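Local coordinates for protein MstE (Scytonema sp. PCC 10023, PDB 6SBF) that probably cyclises linear isoprenoid precursors into the fused rings of merosterols, working as a single-domain class II (type II) terpene cyclase, at residues G229-A232 / A233-P236; H215-T218 / T219-A223; V242-G245 / L246-C250; V356-S359 / L360-A364. The protein carries 1 engineered substitution. One frame throughout, in Å; residues are numbered along the deposited sequence. Where two conformers were deposited one is given.

Contact 1 (G229-A232 / A233-P236)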
loop_
_atom_site.group_PDB
_atom_site.type_symbol
_atom_site.label_atom_id
_atom_site.label_comp_id
_atom_site.label_asym_id
_atom_site.label_seq_id
_atom_site.Cartn_x
_atom_site.Cartn_y
_atom_site.Cartn_z
ATOM N N GLY A 229 1.219 14.705 -10.900
ATOM C CA GLY A 229 0.683 15.206 -12.173
ATOM C C GLY A 229 0.969 16.690 -12.383
ATOM O O GLY A 229 0.888 17.137 -13.542
ATOM N N GLY A 230 1.291 17.432 -11.327
ATOM C CA GLY A 230 1.812 18.809 -11.468
ATOM C C GLY A 230 0.738 19.833 -11.791
ATOM O O GLY A 230 1.092 21.009 -12.045
ATOM N N GLN A 231 -0.544 19.480 -11.780
ATOM C CA GLN A 231 -1.575 20.473 -12.200
ATOM C C GLN A 231 -1.876 21.381 -11.009
ATOM O O GLN A 231 -2.194 20.868 -9.903
ATOM C CB GLN A 231 -2.851 19.779 -12.693
ATOM C CG GLN A 231 -2.650 18.844 -13.866
ATOM C CD GLN A 231 -3.883 18.081 -14.317
ATOM O OE1 GLN A 231 -5.003 18.189 -13.795
ATOM N NE2 GLN A 231 -3.656 17.185 -15.252
ATOM N N ALA A 232 -1.761 22.683 -11.196
ATOM C CA ALA A 232 -2.080 23.621 -10.085
ATOM C C ALA A 232 -3.513 23.471 -9.578
ATOM O O ALA A 232 -3.763 23.755 -8.375
ATOM C CB ALA A 232 -1.798 25.030 -10.531
ATOM N N ALA A 233 -4.425 23.081 -10.456
ATOM C CA ALA A 233 -5.842 22.908 -10.075
ATOM C C ALA A 233 -5.963 21.886 -8.946
ATOM O O ALA A 233 -6.988 21.894 -8.265
ATOM C CB ALA A 233 -6.684 22.499 -11.261
ATOM N N ASP A 234 -5.011 20.987 -8.793
ATOM C CA ASP A 234 -5.065 19.901 -7.798
ATOM C C ASP A 234 -4.432 20.299 -6.473
ATOM O O ASP A 234 -4.607 19.598 -5.483
ATOM C CB ASP A 234 -4.427 18.640 -8.360
ATOM C CG ASP A 234 -5.158 18.136 -9.595
ATOM O OD1 ASP A 234 -6.403 18.269 -9.673
ATOM O OD2 ASP A 234 -4.520 17.541 -10.451
ATOM N N GLN A 235 -3.733 21.425 -6.397
ATOM C CA GLN A 235 -2.966 21.775 -5.196
ATOM C C GLN A 235 -3.898 22.028 -4.007
ATOM O O GLN A 235 -3.556 21.582 -2.896
ATOM C CB GLN A 235 -2.006 22.938 -5.428
ATOM C CG GLN A 235 -0.961 23.023 -4.323
ATOM C CD GLN A 235 -0.030 21.829 -4.330
ATOM O OE1 GLN A 235 0.287 21.305 -5.389
ATOM N NE2 GLN A 235 0.366 21.413 -3.134
ATOM N N PRO A 236 -5.059 22.707 -4.147
ATOM C CA PRO A 236 -5.938 22.862 -2.981
ATOM C C PRO A 236 -6.354 21.512 -2.366
ATOM O O PRO A 236 -6.363 21.379 -1.149
ATOM C CB PRO A 236 -7.135 23.675 -3.524
ATOM C CG PRO A 236 -6.625 24.395 -4.732
ATOM C CD PRO A 236 -5.552 23.457 -5.318
HETATM O O HOH W 1 -1.946 16.980 -10.943
#

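Contact 2 (H215-T218 / T219-A223)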
loop_
_atom_site.group_PDB
_atom_site.type_symbol
_atom_site.label_atom_id
_atom_site.label_comp_id
_atom_site.label_asym_id
_atom_site.label_seq_id
_atom_site.Cartn_x
_atom_site.Cartn_y
_atom_site.Cartn_z
ATOM N N HIS A 215 -7.512 4.794 6.277
ATOM C CA HIS A 215 -7.712 5.745 5.182
ATOM C C HIS A 215 -6.410 6.475 4.822
ATOM O O HIS A 215 -6.354 7.048 3.723
ATOM C CB HIS A 215 -8.744 6.800 5.574
ATOM C CG HIS A 215 -10.074 6.276 5.965
ATOM N ND1 HIS A 215 -10.624 5.145 5.381
ATOM C CD2 HIS A 215 -10.989 6.777 6.847
ATOM C CE1 HIS A 215 -11.832 4.944 5.933
ATOM N NE2 HIS A 215 -12.055 5.914 6.838
ATOM N N GLU A 216 -5.415 6.462 5.697
ATOM C CA GLU A 216 -4.110 7.104 5.393
ATOM C C GLU A 216 -3.471 6.493 4.140
ATOM O O GLU A 216 -2.808 7.217 3.440
ATOM C CB GLU A 216 -3.206 6.994 6.616
ATOM C CG GLU A 216 -3.736 7.702 7.871
ATOM C CD GLU A 216 -4.873 7.028 8.596
ATOM O OE1 GLU A 216 -5.545 7.735 9.423
ATOM O OE2 GLU A 216 -5.077 5.797 8.390
ATOM N N TYR A 217 -3.643 5.203 3.931
ATOM C CA TYR A 217 -3.104 4.533 2.742
ATOM C C TYR A 217 -3.659 5.165 1.480
ATOM O O TYR A 217 -2.884 5.650 0.608
ATOM C CB TYR A 217 -3.436 3.045 2.835
ATOM C CG TYR A 217 -3.101 2.221 1.623
ATOM C CD1 TYR A 217 -3.945 2.077 0.568
ATOM C CD2 TYR A 217 -1.933 1.492 1.565
ATOM C CE1 TYR A 217 -3.674 1.272 -0.529
ATOM C CE2 TYR A 217 -1.626 0.684 0.474
ATOM C CZ TYR A 217 -2.485 0.566 -0.584
ATOM O OH TYR A 217 -2.187 -0.244 -1.651
ATOM N N THR A 218 -4.960 5.227 1.329
ATOM C CA THR A 218 -5.592 5.735 0.102
ATOM C C THR A 218 -5.320 7.225 0.010
ATOM O O THR A 218 -5.133 7.746 -1.111
ATOM C CB THR A 218 -7.074 5.371 0.025
ATOM O OG1 THR A 218 -7.206 3.954 0.105
ATOM C CG2 THR A 218 -7.733 5.831 -1.241
ATOM N N THR A 219 -5.396 7.937 1.124
ATOM C CA THR A 219 -5.251 9.400 1.105
ATOM C C THR A 219 -3.826 9.751 0.645
ATOM O O THR A 219 -3.650 10.640 -0.204
ATOM C CB THR A 219 -5.588 9.990 2.469
ATOM O OG1 THR A 219 -6.956 9.655 2.785
ATOM C CG2 THR A 219 -5.420 11.504 2.476
ATOM N N ALA A 220 -2.813 9.126 1.226
ATOM C CA ALA A 220 -1.406 9.431 0.835
ATOM C C ALA A 220 -1.221 9.096 -0.644
ATOM O O ALA A 220 -0.653 9.900 -1.381
ATOM C CB ALA A 220 -0.461 8.613 1.671
ATOM N N LEU A 221 -1.644 7.910 -1.087
ATOM C CA LEU A 221 -1.408 7.524 -2.481
ATOM C C LEU A 221 -2.118 8.475 -3.426
ATOM O O LEU A 221 -1.600 8.813 -4.487
ATOM C CB LEU A 221 -1.844 6.087 -2.698
ATOM C CG LEU A 221 -0.912 5.021 -2.130
ATOM C CD1 LEU A 221 -1.561 3.689 -2.152
ATOM C CD2 LEU A 221 0.436 5.006 -2.853
ATOM N N THR A 222 -3.341 8.872 -3.105
ATOM C CA THR A 222 -4.106 9.766 -4.002
ATOM C C THR A 222 -3.427 11.136 -4.062
ATOM O O THR A 222 -3.229 11.681 -5.182
ATOM C CB THR A 222 -5.566 9.887 -3.580
ATOM O OG1 THR A 222 -6.205 8.601 -3.560
ATOM C CG2 THR A 222 -6.280 10.776 -4.561
ATOM N N ALA A 223 -3.099 11.699 -2.906
ATOM C CA ALA A 223 -2.449 13.014 -2.884
ATOM C C ALA A 223 -1.105 12.954 -3.641
ATOM O O ALA A 223 -0.746 13.927 -4.342
ATOM C CB ALA A 223 -2.270 13.476 -1.484
#

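Contact 3 (V242-G245 / L246-C250)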
loop_
_atom_site.group_PDB
_atom_site.type_symbol
_atom_site.label_atom_id
_atom_site.label_comp_id
_atom_site.label_asym_id
_atom_site.label_seq_id
_atom_site.Cartn_x
_atom_site.Cartn_y
_atom_site.Cartn_z
ATOM N N VAL A 242 -3.299 17.107 3.254
ATOM C CA VAL A 242 -2.220 17.325 4.245
ATOM C C VAL A 242 -2.800 17.853 5.571
ATOM O O VAL A 242 -2.387 17.387 6.633
ATOM C CB VAL A 242 -1.142 18.268 3.675
ATOM C CG1 VAL A 242 -0.154 18.686 4.737
ATOM C CG2 VAL A 242 -0.406 17.625 2.507
ATOM N N ALA A 243 -3.727 18.791 5.518
ATOM C CA ALA A 243 -4.367 19.317 6.741
ATOM C C ALA A 243 -5.093 18.173 7.479
ATOM O O ALA A 243 -5.036 18.149 8.717
ATOM C CB ALA A 243 -5.328 20.431 6.392
ATOM N N TRP A 244 -5.767 17.302 6.739
ATOM C CA TRP A 244 -6.415 16.122 7.372
ATOM C C TRP A 244 -5.332 15.263 8.060
ATOM O O TRP A 244 -5.503 14.820 9.194
ATOM C CB TRP A 244 -7.221 15.343 6.341
ATOM C CG TRP A 244 -7.723 14.016 6.867
ATOM C CD1 TRP A 244 -8.947 13.794 7.446
ATOM C CD2 TRP A 244 -7.089 12.739 6.771
ATOM N NE1 TRP A 244 -9.090 12.484 7.755
ATOM C CE2 TRP A 244 -7.971 11.809 7.358
ATOM C CE3 TRP A 244 -5.889 12.290 6.198
ATOM C CZ2 TRP A 244 -7.735 10.449 7.357
ATOM C CZ3 TRP A 244 -5.630 10.935 6.212
ATOM C CH2 TRP A 244 -6.522 10.053 6.821
ATOM N N GLY A 245 -4.215 15.016 7.383
ATOM C CA GLY A 245 -3.116 14.215 7.965
ATOM C C GLY A 245 -2.588 14.831 9.245
ATOM O O GLY A 245 -2.266 14.132 10.201
ATOM N N LEU A 246 -2.458 16.156 9.237
ATOM C CA LEU A 246 -1.950 16.863 10.424
ATOM C C LEU A 246 -2.922 16.631 11.604
ATOM O O LEU A 246 -2.452 16.443 12.737
ATOM C CB LEU A 246 -1.809 18.350 10.067
ATOM C CG LEU A 246 -1.222 19.189 11.155
ATOM C CD1 LEU A 246 0.194 18.735 11.504
ATOM C CD2 LEU A 246 -1.220 20.617 10.674
ATOM N N LYS A 247 -4.241 16.629 11.343
ATOM C CA LYS A 247 -5.281 16.338 12.385
ATOM C C LYS A 247 -5.176 14.887 12.879
ATOM O O LYS A 247 -5.370 14.615 14.047
ATOM C CB LYS A 247 -6.674 16.696 11.828
ATOM C CG LYS A 247 -7.797 16.694 12.854
ATOM C CD LYS A 247 -8.616 15.431 13.072
ATOM C CE LYS A 247 -9.775 15.677 14.032
ATOM N NZ LYS A 247 -10.035 14.536 14.949
ATOM N N ARG A 248 -4.913 13.971 11.965
ATOM C CA ARG A 248 -4.811 12.529 12.267
ATOM C C ARG A 248 -3.623 12.202 13.162
ATOM O O ARG A 248 -3.680 11.238 13.964
ATOM C CB ARG A 248 -4.765 11.670 11.015
ATOM C CG ARG A 248 -6.023 11.661 10.157
ATOM C CD ARG A 248 -7.178 10.956 10.823
ATOM N NE ARG A 248 -6.890 9.527 10.976
ATOM C CZ ARG A 248 -7.480 8.704 11.833
ATOM N NH1 ARG A 248 -8.496 9.087 12.572
ATOM N NH2 ARG A 248 -7.147 7.434 11.865
ATOM N N LEU A 249 -2.538 12.923 13.010
ATOM C CA LEU A 249 -1.345 12.670 13.820
ATOM C C LEU A 249 -1.507 13.367 15.167
ATOM O O LEU A 249 -1.752 14.558 15.249
ATOM C CB LEU A 249 -0.099 13.142 13.099
ATOM C CG LEU A 249 1.142 12.456 13.591
ATOM C CD1 LEU A 249 1.283 11.068 12.980
ATOM C CD2 LEU A 249 2.338 13.277 13.346
ATOM N N CYS A 250 -1.485 12.629 16.242
ATOM C CA CYS A 250 -1.585 13.330 17.524
ATOM C C CYS A 250 -0.200 13.851 17.875
ATOM O O CYS A 250 0.827 13.529 17.246
ATOM C CB CYS A 250 -2.108 12.437 18.625
ATOM S SG CYS A 250 -0.853 11.254 19.137
#

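Contact 4 (V356-S359 / L360-A364)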
loop_
_atom_site.group_PDB
_atom_site.type_symbol
_atom_site.label_atom_id
_atom_site.label_comp_id
_atom_site.label_asym_id
_atom_site.label_seq_id
_atom_site.Cartn_x
_atom_site.Cartn_y
_atom_site.Cartn_z
ATOM N N VAL A 356 6.935 1.155 6.711
ATOM C CA VAL A 356 7.590 2.046 7.665
ATOM C C VAL A 356 8.949 2.467 7.113
ATOM O O VAL A 356 9.284 3.685 7.140
ATOM C CB VAL A 356 7.701 1.468 9.081
ATOM C CG1 VAL A 356 8.510 2.384 9.972
ATOM C CG2 VAL A 356 6.303 1.132 9.636
ATOM N N VAL A 357 9.757 1.518 6.668
ATOM C CA VAL A 357 11.137 1.901 6.267
ATOM C C VAL A 357 11.038 2.857 5.063
ATOM O O VAL A 357 11.792 3.851 5.002
ATOM C CB VAL A 357 12.021 0.664 6.078
ATOM C CG1 VAL A 357 11.627 -0.004 4.850
ATOM C CG2 VAL A 357 13.464 1.096 6.121
ATOM N N ASN A 358 10.111 2.648 4.139
ATOM C CA ASN A 358 9.950 3.577 3.015
ATOM C C ASN A 358 9.648 4.998 3.509
ATOM O O ASN A 358 10.226 5.996 3.041
ATOM C CB ASN A 358 8.916 3.042 2.069
ATOM C CG ASN A 358 8.508 4.035 1.026
ATOM O OD1 ASN A 358 7.713 4.917 1.304
ATOM N ND2 ASN A 358 9.008 3.859 -0.188
ATOM N N SER A 359 8.719 5.108 4.461
ATOM C CA SER A 359 8.305 6.451 4.945
ATOM C C SER A 359 9.513 7.130 5.595
ATOM O O SER A 359 9.647 8.345 5.477
ATOM C CB SER A 359 7.094 6.348 5.864
ATOM O OG SER A 359 7.399 5.798 7.167
ATOM N N LEU A 360 10.343 6.386 6.332
ATOM C CA LEU A 360 11.487 6.977 7.057
ATOM C C LEU A 360 12.576 7.434 6.049
ATOM O O LEU A 360 13.159 8.491 6.237
ATOM C CB LEU A 360 12.061 5.977 8.046
ATOM C CG LEU A 360 11.178 5.615 9.230
ATOM C CD1 LEU A 360 11.867 4.562 10.088
ATOM C CD2 LEU A 360 10.846 6.844 10.051
ATOM N N VAL A 361 12.808 6.627 5.025
ATOM C CA VAL A 361 13.746 7.025 3.952
ATOM C C VAL A 361 13.274 8.325 3.291
ATOM O O VAL A 361 14.077 9.267 3.100
ATOM C CB VAL A 361 13.940 5.887 2.947
ATOM C CG1 VAL A 361 14.794 6.346 1.776
ATOM C CG2 VAL A 361 14.608 4.683 3.564
ATOM N N LYS A 362 12.002 8.407 2.956
ATOM C CA LYS A 362 11.477 9.593 2.261
ATOM C C LYS A 362 11.483 10.790 3.202
ATOM O O LYS A 362 11.675 11.907 2.716
ATOM C CB LYS A 362 10.104 9.267 1.697
ATOM C CG LYS A 362 10.044 8.215 0.599
ATOM C CD LYS A 362 8.671 7.848 0.066
ATOM C CE LYS A 362 7.832 9.010 -0.337
ATOM N NZ LYS A 362 8.351 9.524 -1.621
ATOM N N ALA A 363 11.238 10.608 4.508
ATOM C CA ALA A 363 11.106 11.752 5.409
ATOM C C ALA A 363 12.437 12.296 5.878
ATOM O O ALA A 363 12.474 13.468 6.315
ATOM C CB ALA A 363 10.256 11.357 6.547
ATOM N N ALA A 364 13.454 11.457 5.964
ATOM C CA ALA A 364 14.714 11.853 6.613
ATOM C C ALA A 364 15.286 13.150 6.048
ATOM O O ALA A 364 15.785 13.963 6.821
ATOM C CB ALA A 364 15.734 10.755 6.486
#

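Contact 1 (G229-A232 / A233-P236)
Gln231 and Asp234 are linked twice by hydrogen bonds at this connection, once through the main chain and once through a water. The direct hydrogen bonds are both backbone bonds of three-residue span: Asp234 N gives to Gln231 O at 3.0 Å, and Gln235 N gives to Ala232 O at 3.1 Å. The water-mediated link uses the side chain. With CG beside the backbone N (chi1 -62°), the carboxylate of Asp234 turns back toward the preceding loop, where water 1 donates to OD2 of Asp234 at 2.7 Å and accepts from Gln231 N at 3.0 Å. Apart from these bonds there is bare proximity: the two side chains run side by side, amide and carboxylate planes 26° apart, with Gln231 OE1 3.4 Å from Asp234 OD2. Both are acceptors, so this pair gains nothing from meeting. The other oxygen, OD1, forms a salt bridge to Arg198 and a hydrogen bond to His194, both on helix 187-200. Were Asp234 replaced by an alanine, Arg198 and His194 would probably lose their shared partner, and the water its carboxylate. The whole is a tight 3-10 turn that runs on into helix 235-248, a helix-to-helix connection of the alpha-alpha barrel.

Contact 2 (H215-T218 / T219-A223)
Different chi1 settings bring Tyr217 and Leu221 together: CG of the tyrosine stands anti to its N (chi1 173°), that of the leucine lies beside its N (chi1 -75°), and one helical turn apart the two side chains converge. Leucine CD1 settles over one face of the phenol ring, somewhat toward the rim, 3.7 Å from the Tyr217 centroid and 19° off the normal, a CH-pi contact. The ring atoms nearest to Leu221 CD1 are CE1 and CZ of Tyr217, both at 3.6 Å.

Thr219 and Thr222 each turn the hydroxyl beside the backbone N, which aims it back at a carbonyl four residues earlier. Thr219 OG1 gives to His215 O at 2.8 Å from above the carbonyl plane, whereas Thr219 N reaches the same oxygen nearly along the C=O axis. At Thr218 O, the hydroxyl of Thr222 (OG1, 2.8 Å) and its amide (N, 2.9 Å) arrive from opposite faces. Two bonds thus grip each carbonyl, and the buried Thr219 hydroxyl also accepts from Trp207 N, which fixes its rotation.

The Tyr217 ring also meets Trp212, and Trp270 edge-to-face. Threonine hydroxyls bonded back to i-4 carbonyls are a classic alpha-helical motif; the aromatic cluster, in a contact centred about 9 Å from the centre of the chain, is consistent with the aromatic-rich cavities of class II terpene cyclases.

Contact 3 (V242-G245 / L246-C250)
Arg248 folds its aliphatic part over the indole of Trp244, so that a charged residue makes its nearest side-chain contact through a methylene. CG lies above the centre of the six-membered ring, 3.5 Å from the Trp244 centroid and 15° off its normal, which makes this a CH-pi contact; its closest ring atom is CE2 of Trp244, 3.4 Å from Arg248 CG. The chain then continues along the ring, with Arg248 CD 3.5 Å from Trp244 CZ2. Guanidinium and indole planes end up only 17° apart, the two groups running the same way side by side.

Next come the features that hold this pair in place. CG of Trp244 stands anti to its backbone N (chi1 171°), which carries the indole toward the following turn, where the arginine, bent at both chi2 and chi3, curls its methylenes over it. One helical turn ties their main chains together, Arg248 N to Trp244 O at 3.0 Å. Further out, a salt bridge from NE to Glu216 OE1 on helix 215-229 fixes the polar end. With an alanine at the Trp244 position, the arginine methylenes would probably lose the surface they rest on, leaving the guanidinium freer to swing about its salt bridge.

A last amide bond, Leu249 N to Gly245 O at 3.1 Å, comes just as the chain leaves helical geometry. The segment meets two other helices: Trp244 rests on His215, Glu216 and Thr219 of helix 215-229, while Val242 and Leu246, with Leu249 just past the helix end, lie against Val284, Glu283 and Ala287 of helix 282-298.

Contact 4 (V356-S359 / L360-A364)
Lys362 brings its CD methylene up to the amide oxygen of Asn358, 3.3 Å from OD1, with the two side chains at a slant to each other. The contact is made by carbon: bends at chi3 and chi4 carry the ammonium end of the lysine away from the preceding turn. The asparagine amide finds its polar partners on two other helices, ND2 giving to Met68 O of helix 59-69 and OD1 receiving a weak hydrogen bond from Arg273 NH1 of helix 265-275.

Another side of the same helix is held by a doubly used carbonyl. Ser359 places OG in the crowded position between its own N and carbonyl carbon (chi1 73°), from where OG gives to Val356 O at 2.8 Å; Leu360 N gives to the same oxygen at 3.0 Å. A serine hydroxyl turned back onto a carbonyl three residues earlier is a common helical motif, and here it lets a polar residue sit buried in the alpha-alpha barrel, packed against Ala269 and Leu272 of helix 265-275 and Leu295 of helix 282-298.

Beside it, Val356 and Leu360 point the same way and touch through CG1 of the valine and CD1 of the leucine, 4.0 Å apart. Leu360 reaches Leu295 and also Ser27 of helix 18-37, and Val357 and Val361 both meet Ile28 of that helix. Toward the C-terminal end, Ala363 N gives to Ser359 O at 2.9 Å, and Ala363 packs against Leu272 and Ile292.

Contacts 1, 2 and 3 follow one helical hairpin: contact 2 occupies the start of helix 215-229, contact 1 the connection that follows it, and contact 3 the far end of helix 235-248. Because the two helices lie against each other, contacts 2 and 3 touch, with centres about 12 Å apart and the Glu216-Arg248 salt bridge joining them, whereas contact 1 lies about 16 Å from contact 2 and 20 Å from contact 3, centre to centre. Contact 4, on helix 350-363, stands about 16 Å from contact 2, and helix 265-275 packs against both. Contact 2, the most central, probably lies nearest the cavity; contact 1 is at the surface.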